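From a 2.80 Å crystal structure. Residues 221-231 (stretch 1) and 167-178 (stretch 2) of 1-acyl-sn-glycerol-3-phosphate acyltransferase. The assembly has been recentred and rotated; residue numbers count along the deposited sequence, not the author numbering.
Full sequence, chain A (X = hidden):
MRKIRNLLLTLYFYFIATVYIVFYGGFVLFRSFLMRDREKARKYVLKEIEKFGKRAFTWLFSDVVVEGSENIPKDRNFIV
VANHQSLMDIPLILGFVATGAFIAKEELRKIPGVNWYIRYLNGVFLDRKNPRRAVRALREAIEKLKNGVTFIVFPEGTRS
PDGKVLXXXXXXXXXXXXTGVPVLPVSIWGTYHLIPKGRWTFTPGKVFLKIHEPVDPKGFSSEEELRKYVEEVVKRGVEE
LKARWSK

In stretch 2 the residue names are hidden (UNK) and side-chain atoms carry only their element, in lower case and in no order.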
# COMPACT_ATOMS: atom_id res chain seq x y z
N SER A 221 9.66 3.82 -24.96
CA SER A 221 9.45 5.07 -25.71
C SER A 221 8.48 6.06 -25.16
O SER A 221 8.62 7.19 -25.50
CB SER A 221 9.04 4.80 -27.12
OG SER A 221 8.83 3.43 -27.36
N SER A 222 7.55 5.68 -24.27
CA SER A 222 6.61 6.63 -23.61
C SER A 222 5.99 6.14 -22.35
O SER A 222 6.04 4.99 -22.05
CB SER A 222 5.44 6.93 -24.53
OG SER A 222 4.68 5.76 -24.79
N GLU A 223 5.34 7.05 -21.64
CA GLU A 223 4.51 6.74 -20.45
C GLU A 223 3.47 5.73 -20.79
O GLU A 223 3.20 4.84 -19.99
CB GLU A 223 3.79 7.99 -19.94
CG GLU A 223 2.96 7.75 -18.67
CD GLU A 223 1.57 7.17 -18.90
OE1 GLU A 223 1.14 7.18 -20.09
OE2 GLU A 223 0.91 6.73 -17.91
N GLU A 224 2.84 5.91 -21.94
CA GLU A 224 1.77 5.05 -22.38
C GLU A 224 2.20 3.61 -22.64
O GLU A 224 1.38 2.73 -22.52
CB GLU A 224 1.12 5.64 -23.63
CG GLU A 224 -0.30 5.22 -23.90
CD GLU A 224 -0.47 4.78 -25.34
OE1 GLU A 224 -0.80 5.66 -26.17
OE2 GLU A 224 -0.19 3.57 -25.61
N GLU A 225 3.46 3.38 -22.99
CA GLU A 225 3.95 2.05 -23.35
C GLU A 225 4.37 1.28 -22.09
O GLU A 225 4.22 0.06 -22.01
CB GLU A 225 5.11 2.17 -24.33
CG GLU A 225 5.67 0.84 -24.85
CD GLU A 225 7.04 0.98 -25.53
OE1 GLU A 225 7.02 1.79 -26.48
OE2 GLU A 225 8.07 0.31 -25.16
N LEU A 226 4.92 2.00 -21.14
CA LEU A 226 5.30 1.49 -19.81
C LEU A 226 4.09 1.05 -19.04
O LEU A 226 4.08 -0.02 -18.40
CB LEU A 226 6.02 2.63 -19.00
CG LEU A 226 6.26 2.46 -17.51
CD1 LEU A 226 7.15 1.29 -17.18
CD2 LEU A 226 6.90 3.72 -16.98
N ARG A 227 3.07 1.90 -19.09
CA ARG A 227 1.81 1.67 -18.39
C ARG A 227 1.17 0.39 -18.81
O ARG A 227 0.73 -0.39 -17.99
CB ARG A 227 0.84 2.81 -18.60
CG ARG A 227 -0.41 2.68 -17.76
CD ARG A 227 -1.27 3.92 -17.86
NE ARG A 227 -1.90 3.84 -19.17
CZ ARG A 227 -1.81 4.72 -20.14
NH1 ARG A 227 -1.16 5.86 -19.95
NH2 ARG A 227 -2.41 4.48 -21.30
N LYS A 228 1.15 0.16 -20.12
CA LYS A 228 0.60 -1.03 -20.67
C LYS A 228 1.36 -2.28 -20.26
O LYS A 228 0.76 -3.35 -20.17
CB LYS A 228 0.44 -0.87 -22.18
CG LYS A 228 -0.63 0.20 -22.52
CD LYS A 228 -1.99 0.13 -21.76
CE LYS A 228 -2.70 -1.24 -21.84
NZ LYS A 228 -3.43 -1.45 -23.15
N TYR A 229 2.66 -2.17 -19.99
CA TYR A 229 3.51 -3.33 -19.72
C TYR A 229 3.24 -3.77 -18.31
O TYR A 229 3.01 -4.97 -18.01
CB TYR A 229 5.00 -2.98 -19.95
CG TYR A 229 5.97 -4.11 -19.65
CD1 TYR A 229 6.52 -4.25 -18.41
CD2 TYR A 229 6.39 -4.97 -20.62
CE1 TYR A 229 7.37 -5.28 -18.10
CE2 TYR A 229 7.28 -5.99 -20.35
CZ TYR A 229 7.76 -6.14 -19.08
OH TYR A 229 8.66 -7.13 -18.70
N VAL A 230 3.23 -2.76 -17.45
CA VAL A 230 3.03 -2.95 -16.02
C VAL A 230 1.61 -3.47 -15.76
O VAL A 230 1.41 -4.42 -15.03
CB VAL A 230 3.33 -1.64 -15.26
CG1 VAL A 230 2.95 -1.78 -13.79
CG2 VAL A 230 4.80 -1.28 -15.39
N GLU A 231 0.63 -2.84 -16.40
CA GLU A 231 -0.76 -3.31 -16.43
C GLU A 231 -0.94 -4.76 -16.78
O GLU A 231 -1.68 -5.42 -16.06
CB GLU A 231 -1.65 -2.45 -17.36
CG GLU A 231 -3.13 -2.67 -17.08
CD GLU A 231 -4.11 -1.79 -17.82
OE1 GLU A 231 -3.74 -1.00 -18.71
OE2 GLU A 231 -5.30 -1.92 -17.47
N UNK A 167 -9.03 -0.42 -15.93
CA UNK A 167 -7.98 0.14 -16.80
C UNK A 167 -7.08 1.06 -16.03
O UNK A 167 -7.58 1.78 -15.18
o UNK A 167 -8.98 0.02 -18.98
c UNK A 167 -8.58 0.91 -17.98
N UNK A 168 -5.79 1.09 -16.31
CA UNK A 168 -4.90 2.06 -15.65
C UNK A 168 -5.23 3.42 -16.27
O UNK A 168 -5.19 3.55 -17.47
c UNK A 168 -1.15 -0.72 -13.86
c UNK A 168 -3.42 1.65 -15.81
c UNK A 168 -1.61 0.29 -14.68
c UNK A 168 -2.06 -1.60 -13.29
c UNK A 168 -2.96 0.48 -14.92
c UNK A 168 -3.39 -1.40 -13.44
c UNK A 168 -3.84 -0.38 -14.27
N UNK A 169 -5.61 4.40 -15.47
CA UNK A 169 -5.93 5.74 -15.97
C UNK A 169 -4.74 6.26 -16.82
O UNK A 169 -3.58 5.96 -16.55
c UNK A 169 -7.61 6.47 -14.00
n UNK A 169 -9.77 3.78 -13.72
c UNK A 169 -6.31 6.72 -14.81
c UNK A 169 -9.96 5.28 -14.05
c UNK A 169 -8.87 6.05 -14.84
N UNK A 170 -5.04 7.01 -17.87
CA UNK A 170 -4.02 7.63 -18.75
C UNK A 170 -3.16 8.57 -17.91
O UNK A 170 -3.63 9.24 -17.02
n UNK A 170 -2.59 11.19 -22.70
c UNK A 170 -3.85 9.14 -20.94
c UNK A 170 -4.71 8.34 -19.95
c UNK A 170 -4.07 11.16 -22.56
c UNK A 170 -4.47 10.53 -21.22
N UNK A 171 -1.89 8.61 -18.23
CA UNK A 171 -0.84 9.36 -17.49
C UNK A 171 -0.61 8.88 -16.06
O UNK A 171 0.03 9.60 -15.29
c UNK A 171 -1.06 10.90 -17.53
c UNK A 171 -1.07 11.48 -18.97
o UNK A 171 -1.80 12.47 -19.19
o UNK A 171 -0.35 10.99 -19.89
N UNK A 172 -1.07 7.67 -15.71
CA UNK A 172 -0.95 7.19 -14.32
C UNK A 172 0.51 6.87 -13.97
O UNK A 172 1.00 7.25 -12.91
c UNK A 172 -1.89 6.03 -14.03
o UNK A 172 -1.75 4.92 -14.91
N UNK A 173 1.24 6.27 -14.91
CA UNK A 173 2.69 6.06 -14.74
C UNK A 173 3.63 7.24 -15.03
O UNK A 173 4.82 7.12 -14.88
c UNK A 173 4.15 2.90 -14.08
c UNK A 173 2.91 3.68 -14.43
c UNK A 173 1.78 2.86 -14.95
c UNK A 173 3.17 4.79 -15.47
N UNK A 174 3.09 8.38 -15.33
CA UNK A 174 3.94 9.55 -15.49
C UNK A 174 4.91 9.75 -14.32
O UNK A 174 6.03 10.19 -14.59
c UNK A 174 3.30 11.24 -19.07
c UNK A 174 3.92 11.92 -16.39
c UNK A 174 3.11 10.81 -15.74
s UNK A 174 4.71 11.50 -17.97
N UNK A 175 4.61 9.37 -13.08
CA UNK A 175 5.63 9.68 -12.05
C UNK A 175 6.91 8.87 -12.23
O UNK A 175 7.98 9.32 -11.85
c UNK A 175 5.16 9.60 -10.58
c UNK A 175 4.93 8.21 -10.15
c UNK A 175 3.90 10.41 -10.35
c UNK A 175 4.65 8.18 -8.68
N UNK A 176 6.80 7.71 -12.85
CA UNK A 176 7.98 6.90 -13.18
C UNK A 176 8.76 7.46 -14.37
O UNK A 176 9.99 7.66 -14.30
c UNK A 176 7.58 5.46 -13.45
N UNK A 177 8.05 7.72 -15.46
CA UNK A 177 8.62 8.34 -16.65
C UNK A 177 9.44 9.56 -16.37
O UNK A 177 10.54 9.63 -16.84
c UNK A 177 7.53 8.62 -17.71
c UNK A 177 7.52 7.47 -18.66
c UNK A 177 7.79 9.89 -18.44
N UNK A 178 8.91 10.47 -15.58
CA UNK A 178 9.56 11.79 -15.28
C UNK A 178 10.62 11.76 -14.18
O UNK A 178 11.23 12.78 -13.92
c UNK A 178 6.17 15.17 -17.05
c UNK A 178 8.51 12.88 -14.94
n UNK A 178 7.16 15.63 -18.07
c UNK A 178 6.79 14.53 -15.79
c UNK A 178 7.86 13.52 -16.16

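Position 167 carries one carbon and then one oxygen, and its CA sits 3.4 Å from E231 OE2; the side chain is that of serine. S167 is exposed and gives only a little surface to stretch 1; a small polar side chain is at home at such a site, and the carboxylate meets its backbone.

Position 168 has one carbon followed by a ring of six carbons with no oxygen, its face under E231 and its edge near V230, so it is phenylalanine. E231 CG lies over the ring face of F168, 3.7 Å from its centroid, while V230 CG1 approaches the ring edge, 4.2 Å from F168 CE2. A flat apolar ring suits both neighbours. Its backbone adds a weak hydrogen bond, F168 N to E231 OE2 (3.3 Å).

Positions 169 and 170 each bear four carbons in a row ending in nitrogen. What they offer R227 is mainly backbone: R227 CD is 3.3 Å from the O of 169, and the CA of 170 lies over one face of the guanidinium. Both are lysine. CA-to-CB points away from the helix in K169 and K170, leaving long charged chains at the exposed surface.

Position 171 has two carbons, the second carrying two oxygens, and its CA approaches the E223 carboxylate; this is aspartate. Its CB points away from stretch 1, and D171 OD1 forms a salt bridge with K170 NZ (3.6 Å), a favourable partner given that E223 OE1 is 4.1 Å from the same oxygen.

Position 172 shows one carbon and one oxygen, the oxygen 3.2 Å from R227 CD: serine. S172 OG donates to K169 O (2.7 Å), bracing the type II turn from K169 to S172.

Position 173 has four carbons forked at the second, packed against R227 and L226, hence leucine. L173 CD1 lies 3.6 Å from R227 CG, and L173 CD2 4.1 Å from L226 CG, filling a buried apolar site.

Position 174 is an unbranched chain of two carbons, sulfur and carbon, its end against E223: methionine. The flexible chain brings M174 CE within 3.4 Å of E223 CB.

Position 175 has four carbons forked at the first, one arm two carbons long, and touches nothing on stretch 1: isoleucine. The CA-to-CB bond of I175 points away from stretch 1, yet the residue is buried, as befits an apolar chain.

Position 176 has a single carbon, meeting L226: alanine. Position 177, one carbon carrying two, touches E223 and L226 and is valine. Both CA-to-CB bonds point toward stretch 1, and these small apolar side chains suit L226 CD2, 4.0 Å from A176 CB and 4.2 Å from V177 CG2; V177 CG2 is also 3.6 Å from E223 CA. Position 178, four carbons ending in nitrogen, makes no contact with stretch 1 and is lysine; K178 is exposed, where a long charged chain is at home.

The contact joins apolar packing around L226, V230 and L173 to a polar arrangement: E223, salt-bridged to R227 within its own helix, also accepts a weak hydrogen bond from L173 N to E223 OE2 (3.1 Å).

Stretch 2 (167-178) SFKKDSLMIAVK
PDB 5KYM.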